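Cytochrome C, class II (Shewanella frigidimarina, PDB 4ULV) binds heme c covalently and diatomic gases at the heme, is linked to gas sensing, and probably also takes part in electron transfer. Local coordinates at the interface of chains A and B. Numbering follows the deposited sequence. Chains: chain A/B, Cytochrome C, class II.

Contact 1: the interface of chains A and B. Residues chain A 21, 25, 34, 44; chain B 1-2, 57.
A:Tyr21, on helix 5-30 with helical backbone torsions, faces B:Glu57 on the 3-10 helix 55-58 and the N-terminal residues B:Asn1 and B:Phe2, the latter extended. The chains are two copies of a class II cytochrome c, a four-helix-bundle cytochrome c', and this site illustrates how one carboxylate can organise one polar patch of such an interface. A:Arg44 and B:Glu57 meet tip to tip in an end-on salt bridge, their planes 28° apart. NH1 of A:Arg44 lies 3.0 Å from OE1 of B:Glu57, on its syn lone pair, while NH2 binds OE2 at 2.8 Å. The phenol OH of A:Tyr21 donates to OE2 of B:Glu57 at 2.6 Å, so that OE2 is held by donors from both faces of the carboxylate. With CG anti to the backbone N (chi1 175°), the tyrosine brings its hydroxyl tip to that oxygen.

On the NE side of the guanidinium, A:Asp25 forms a salt bridge that would steady A:Arg44: its OD2 accepts from NE at 2.8 Å, from above the carboxylate plane. Its OD1 receives A:Lys34 NZ on the syn lone pair in a second salt bridge, at 2.7 Å. B:Asn1, poorly ordered, appears to bridge the network, ND2 donating to A:Tyr21 OH and OD1 accepting from A:Lys34 NZ. Water 1 lies 2.9 Å from NH2 of A:Arg44, nearly straight on its N-H, and also meets A:Asp25 OD2 and B:Asn1 ND2. B:Phe2 crosses the tyrosine at about a right angle, its CE1 against CE1 of A:Tyr21.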
ATOM      1  N   TYR A  21      -8.242  -1.797  -5.981  1.00  9.61           N
ATOM      2  CA  TYR A  21      -9.150  -2.559  -5.136  1.00 10.16           C
ATOM      3  C   TYR A  21      -9.922  -1.634  -4.175  1.00  9.74           C
ATOM      4  O   TYR A  21     -11.123  -1.772  -4.022  1.00 10.31           O
ATOM      5  CB  TYR A  21      -8.394  -3.634  -4.328  1.00 11.25           C
ATOM      6  CG  TYR A  21      -9.231  -4.388  -3.345  1.00 11.12           C
ATOM      7  CD1 TYR A  21      -9.981  -5.496  -3.730  1.00 15.60           C
ATOM      8  CD2 TYR A  21      -9.361  -3.924  -2.018  1.00 12.63           C
ATOM      9  CE1 TYR A  21     -10.776  -6.184  -2.828  1.00 19.30           C
ATOM     10  CE2 TYR A  21     -10.168  -4.601  -1.101  1.00 15.22           C
ATOM     11  CZ  TYR A  21     -10.898  -5.705  -1.524  1.00 15.95           C
ATOM     12  OH  TYR A  21     -11.685  -6.397  -0.669  1.00 21.26           O
ATOM     13  N   ASP A  25     -13.899  -0.536  -4.553  1.00 10.42           N
ATOM     14  CA  ASP A  25     -14.880  -0.757  -3.488  1.00 10.27           C
ATOM     15  C   ASP A  25     -15.685   0.471  -3.151  1.00  9.65           C
ATOM     16  O   ASP A  25     -16.915   0.415  -2.960  1.00 11.35           O
ATOM     17  CB  ASP A  25     -14.250  -1.379  -2.239  1.00 11.58           C
ATOM     18  CG  ASP A  25     -15.290  -1.928  -1.294  1.00 13.58           C
ATOM     19  OD1 ASP A  25     -15.995  -2.878  -1.691  1.00 15.48           O
ATOM     20  OD2 ASP A  25     -15.384  -1.406  -0.142  1.00 14.30           O
ATOM     21  N   LYS A  34     -22.980  -2.406  -3.861  1.00 13.25           N
ATOM     22  CA  LYS A  34     -22.846  -3.097  -2.576  1.00 14.43           C
ATOM     23  C   LYS A  34     -23.214  -2.145  -1.463  1.00 13.47           C
ATOM     24  O   LYS A  34     -23.279  -0.941  -1.714  1.00 12.97           O
ATOM     25  CB  LYS A  34     -21.440  -3.649  -2.360  1.00 18.11           C
ATOM     26  CG  LYS A  34     -20.411  -2.564  -2.336  1.00 16.09           C
ATOM     27  CD  LYS A  34     -18.993  -3.082  -2.177  1.00 22.12           C
ATOM     28  CE  LYS A  34     -18.776  -3.317  -0.698  1.00 32.13           C
ATOM     29  NZ  LYS A  34     -17.882  -4.443  -0.463  1.00 26.08           N
ATOM     30  N   ARG A  44     -11.152   3.300   3.371  1.00  9.05           N
ATOM     31  CA  ARG A  44     -10.683   3.052   2.025  1.00 10.00           C
ATOM     32  C   ARG A  44     -10.129   4.291   1.389  1.00  8.57           C
ATOM     33  O   ARG A  44      -9.119   4.247   0.675  1.00  9.91           O
ATOM     34  CB  ARG A  44     -11.729   2.361   1.158  1.00 10.90           C
ATOM     35  CG  ARG A  44     -11.999   0.934   1.684  1.00 12.85           C
ATOM     36  CD  ARG A  44     -12.275   0.018   0.590  1.00 12.99           C
ATOM     37  NE  ARG A  44     -12.871  -1.180   1.036  1.00 10.11           N
ATOM     38  CZ  ARG A  44     -12.185  -2.231   1.469  1.00 11.71           C
ATOM     39  NH1 ARG A  44     -10.877  -2.158   1.569  1.00 11.60           N
ATOM     40  NH2 ARG A  44     -12.860  -3.314   1.796  1.00 13.87           N
TER
ATOM     41  N   ASN B   1     -15.112  -9.487  -0.760  1.00 38.37           N
ATOM     42  CA  ASN B   1     -14.885  -8.653  -1.996  1.00 31.70           C
ATOM     43  C   ASN B   1     -14.063  -9.235  -3.094  1.00 27.25           C
ATOM     44  O   ASN B   1     -13.910  -8.640  -4.162  1.00 37.28           O
ATOM     45  CB  ASN B   1     -14.154  -7.423  -1.645  1.00 25.02           C
ATOM     46  CG  ASN B   1     -14.996  -6.474  -0.863  1.00 35.16           C
ATOM     47  OD1 ASN B   1     -16.232  -6.498  -0.960  1.00 38.00           O
ATOM     48  ND2 ASN B   1     -14.357  -5.649  -0.054  1.00 67.10           N
ATOM     49  N   PHE B   2     -13.504 -10.394  -2.824  1.00 19.32           N
ATOM     50  CA  PHE B   2     -12.639 -11.073  -3.786  1.00 19.06           C
ATOM     51  C   PHE B   2     -13.460 -12.055  -4.645  1.00 20.34           C
ATOM     52  O   PHE B   2     -14.176 -12.896  -4.134  1.00 27.89           O
ATOM     53  CB  PHE B   2     -11.477 -11.729  -3.069  1.00 19.91           C
ATOM     54  CG  PHE B   2     -10.608 -10.737  -2.337  1.00 15.10           C
ATOM     55  CD1 PHE B   2      -9.761  -9.891  -3.036  1.00 13.63           C
ATOM     56  CD2 PHE B   2     -10.689 -10.639  -0.956  1.00 14.80           C
ATOM     57  CE1 PHE B   2      -9.015  -8.930  -2.335  1.00 11.86           C
ATOM     58  CE2 PHE B   2      -9.970  -9.688  -0.267  1.00 16.50           C
ATOM     59  CZ  PHE B   2      -9.082  -8.881  -0.951  1.00 12.70           C
ATOM     60  N   GLU B  57      -7.214  -8.127   5.186  1.00  9.90           N
ATOM     61  CA  GLU B  57      -8.455  -8.376   4.449  1.00  9.34           C
ATOM     62  C   GLU B  57      -8.335  -9.543   3.483  1.00  9.85           C
ATOM     63  O   GLU B  57      -9.327 -10.188   3.098  1.00 11.61           O
ATOM     64  CB  GLU B  57      -8.850  -7.151   3.657  1.00 12.26           C
ATOM     65  CG  GLU B  57     -10.234  -7.132   3.126  1.00 13.63           C
ATOM     66  CD  GLU B  57     -10.686  -5.801   2.545  1.00 12.58           C
ATOM     67  OE1 GLU B  57      -9.965  -4.826   2.690  1.00 16.42           O
ATOM     68  OE2 GLU B  57     -11.698  -5.864   1.826  1.00 15.64           O
TER
HETATM   69  O   HOH W   1     -15.795  -3.364   1.649  1.00 17.31           O

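Contact 2: the interface of chains A and B. Residues chain A 18, 21-22, 47, 51; chain B 11, 54.
B:Tyr11, on helix 5-31, lays its ring against A:Leu18 and A:Tyr21 of the partner's helix 5-30, and the patch shows how apolar cover and a short chain of hydrogen bonds can share an interface. Among the apolar contacts, methyl CD2 of A:Leu18 sits over the face of the B:Tyr11 ring in a CH-pi contact, 3.8 Å from the ring centroid, above the CD1-CE1 side. The two tyrosine side chains cross at about a right angle, and CE1 of B:Tyr11 comes within 3.3 Å of CD2 of A:Tyr21. B:Tyr11 has CG anti to its backbone N (chi1 -175°), and its ring slots between these two residues, A:Leu18 on one face and A:Tyr21 on the other. Farther along, B:Ile54 and A:Asn47 meet tip to tip: the methyl CD1 of B:Ile54 lies 3.5 Å from the amide carbon CG of A:Asn47.

The polar contacts run through A:Asn22. Its ND2 donates across the interface to the phenol OH of B:Tyr11 at 3.2 Å, with the oxygen tilted 25° from the amide plane. The same nitrogen donates to the backbone carbonyl O of A:Leu18 at 2.9 Å, nearly in that plane, so both N-H groups may be used and the amide's rotation is restrained. A:Asn47 helps hold it from helix 38-51, its ND2 donating to OD1 of A:Asn22 at 3.1 Å from above the carbonyl plane.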
ATOM      1  N   LEU A  18      -3.484  -2.403  -5.547  1.00  9.36           N
ATOM      2  CA  LEU A  18      -4.070  -2.099  -4.215  1.00  8.13           C
ATOM      3  C   LEU A  18      -4.954  -0.820  -4.249  1.00  8.34           C
ATOM      4  O   LEU A  18      -6.031  -0.814  -3.643  1.00  9.38           O
ATOM      5  CB  LEU A  18      -3.032  -2.018  -3.139  1.00  7.88           C
ATOM      6  CG  LEU A  18      -2.208  -3.278  -2.886  1.00 10.84           C
ATOM      7  CD1 LEU A  18      -1.167  -2.874  -1.869  1.00 12.94           C
ATOM      8  CD2 LEU A  18      -3.031  -4.421  -2.408  1.00 13.83           C
ATOM      9  N   TYR A  21      -8.242  -1.797  -5.981  1.00  9.61           N
ATOM     10  CA  TYR A  21      -9.150  -2.559  -5.136  1.00 10.16           C
ATOM     11  C   TYR A  21      -9.922  -1.634  -4.175  1.00  9.74           C
ATOM     12  O   TYR A  21     -11.123  -1.772  -4.022  1.00 10.31           O
ATOM     13  CB  TYR A  21      -8.394  -3.634  -4.328  1.00 11.25           C
ATOM     14  CG  TYR A  21      -9.231  -4.388  -3.345  1.00 11.12           C
ATOM     15  CD1 TYR A  21      -9.981  -5.496  -3.730  1.00 15.60           C
ATOM     16  CD2 TYR A  21      -9.361  -3.924  -2.018  1.00 12.63           C
ATOM     17  CE1 TYR A  21     -10.776  -6.184  -2.828  1.00 19.30           C
ATOM     18  CE2 TYR A  21     -10.168  -4.601  -1.101  1.00 15.22           C
ATOM     19  CZ  TYR A  21     -10.898  -5.705  -1.524  1.00 15.95           C
ATOM     20  OH  TYR A  21     -11.685  -6.397  -0.669  1.00 21.26           O
ATOM     21  N   ASN A  22      -9.206  -0.716  -3.568  1.00  8.56           N
ATOM     22  CA  ASN A  22      -9.839   0.162  -2.611  1.00  7.49           C
ATOM     23  C   ASN A  22     -10.735   1.199  -3.273  1.00  9.50           C
ATOM     24  O   ASN A  22     -11.865   1.383  -2.832  1.00 10.74           O
ATOM     25  CB  ASN A  22      -8.738   0.809  -1.724  1.00  8.89           C
ATOM     26  CG  ASN A  22      -8.243  -0.128  -0.640  1.00 11.21           C
ATOM     27  OD1 ASN A  22      -8.888  -0.262   0.382  1.00 11.54           O
ATOM     28  ND2 ASN A  22      -7.166  -0.856  -0.925  1.00 12.15           N
ATOM     29  N   ASN A  47      -6.823   4.667   2.764  1.00  8.90           N
ATOM     30  CA  ASN A  47      -5.925   3.702   2.074  1.00  9.86           C
ATOM     31  C   ASN A  47      -5.476   4.269   0.731  1.00  8.54           C
ATOM     32  O   ASN A  47      -4.297   4.260   0.366  1.00  8.98           O
ATOM     33  CB  ASN A  47      -6.588   2.400   1.839  1.00  9.78           C
ATOM     34  CG  ASN A  47      -6.807   1.577   3.101  1.00  9.48           C
ATOM     35  OD1 ASN A  47      -6.165   1.861   4.146  1.00  9.88           O
ATOM     36  ND2 ASN A  47      -7.600   0.536   3.050  1.00  8.32           N
ATOM     37  N   LEU A  51      -1.728   5.083  -0.336  1.00  8.95           N
ATOM     38  CA  LEU A  51      -1.228   4.284  -1.471  1.00  9.32           C
ATOM     39  C   LEU A  51      -0.798   5.112  -2.635  1.00  8.56           C
ATOM     40  O   LEU A  51       0.088   4.780  -3.406  1.00  9.84           O
ATOM     41  CB  LEU A  51      -2.215   3.213  -1.909  1.00 10.57           C
ATOM     42  CG  LEU A  51      -2.438   2.019  -0.969  1.00 11.32           C
ATOM     43  CD1 LEU A  51      -3.766   1.304  -1.254  1.00 10.70           C
ATOM     44  CD2 LEU A  51      -1.258   1.009  -0.981  1.00 13.56           C
TER
ATOM     45  N   TYR B  11      -3.652  -9.854  -3.533  1.00  9.90           N
ATOM     46  CA  TYR B  11      -3.824  -8.644  -2.726  1.00  9.01           C
ATOM     47  C   TYR B  11      -2.877  -8.659  -1.501  1.00  9.76           C
ATOM     48  O   TYR B  11      -2.127  -7.732  -1.278  1.00  9.67           O
ATOM     49  CB  TYR B  11      -5.279  -8.553  -2.282  1.00 10.85           C
ATOM     50  CG  TYR B  11      -5.632  -7.302  -1.550  1.00 10.69           C
ATOM     51  CD1 TYR B  11      -5.920  -6.144  -2.264  1.00 11.80           C
ATOM     52  CD2 TYR B  11      -5.740  -7.266  -0.167  1.00 13.60           C
ATOM     53  CE1 TYR B  11      -6.293  -4.975  -1.617  1.00 13.48           C
ATOM     54  CE2 TYR B  11      -6.184  -6.098   0.501  1.00 12.54           C
ATOM     55  CZ  TYR B  11      -6.426  -4.926  -0.241  1.00 12.68           C
ATOM     56  OH  TYR B  11      -6.820  -3.714   0.382  1.00 13.98           O
ATOM     57  N   ILE B  54      -3.483  -2.940   5.352  1.00  9.72           N
ATOM     58  CA  ILE B  54      -3.989  -3.545   4.086  1.00 10.08           C
ATOM     59  C   ILE B  54      -4.136  -5.085   4.113  1.00  8.87           C
ATOM     60  O   ILE B  54      -5.169  -5.605   3.760  1.00 10.07           O
ATOM     61  CB  ILE B  54      -3.150  -3.079   2.892  1.00 10.48           C
ATOM     62  CG1 ILE B  54      -3.088  -1.543   2.726  1.00 13.34           C
ATOM     63  CG2 ILE B  54      -3.640  -3.656   1.586  1.00  9.90           C
ATOM     64  CD1 ILE B  54      -4.378  -0.856   2.630  1.00 16.88           C
TER

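Contacts 1 and 2 are neighbouring parts of one interface, the centres of their C-alpha atoms about 9 Å apart. A:Tyr21 belongs to both: its hydroxyl end enters the charged network of contact 1, whereas the CB, CG and CD2 side of its ring takes part in contact 2. Both draw on helices 5-30 and 38-51 of chain A. From chain B, B:Ile54 and, on 3-10 helix 55-58, B:Glu57 make one short stretch serve both. Two-fold symmetry repeats each contact with the chains exchanged. Such pairing fits the dimers common among cytochromes c', although the crystal alone does not establish the state in solution.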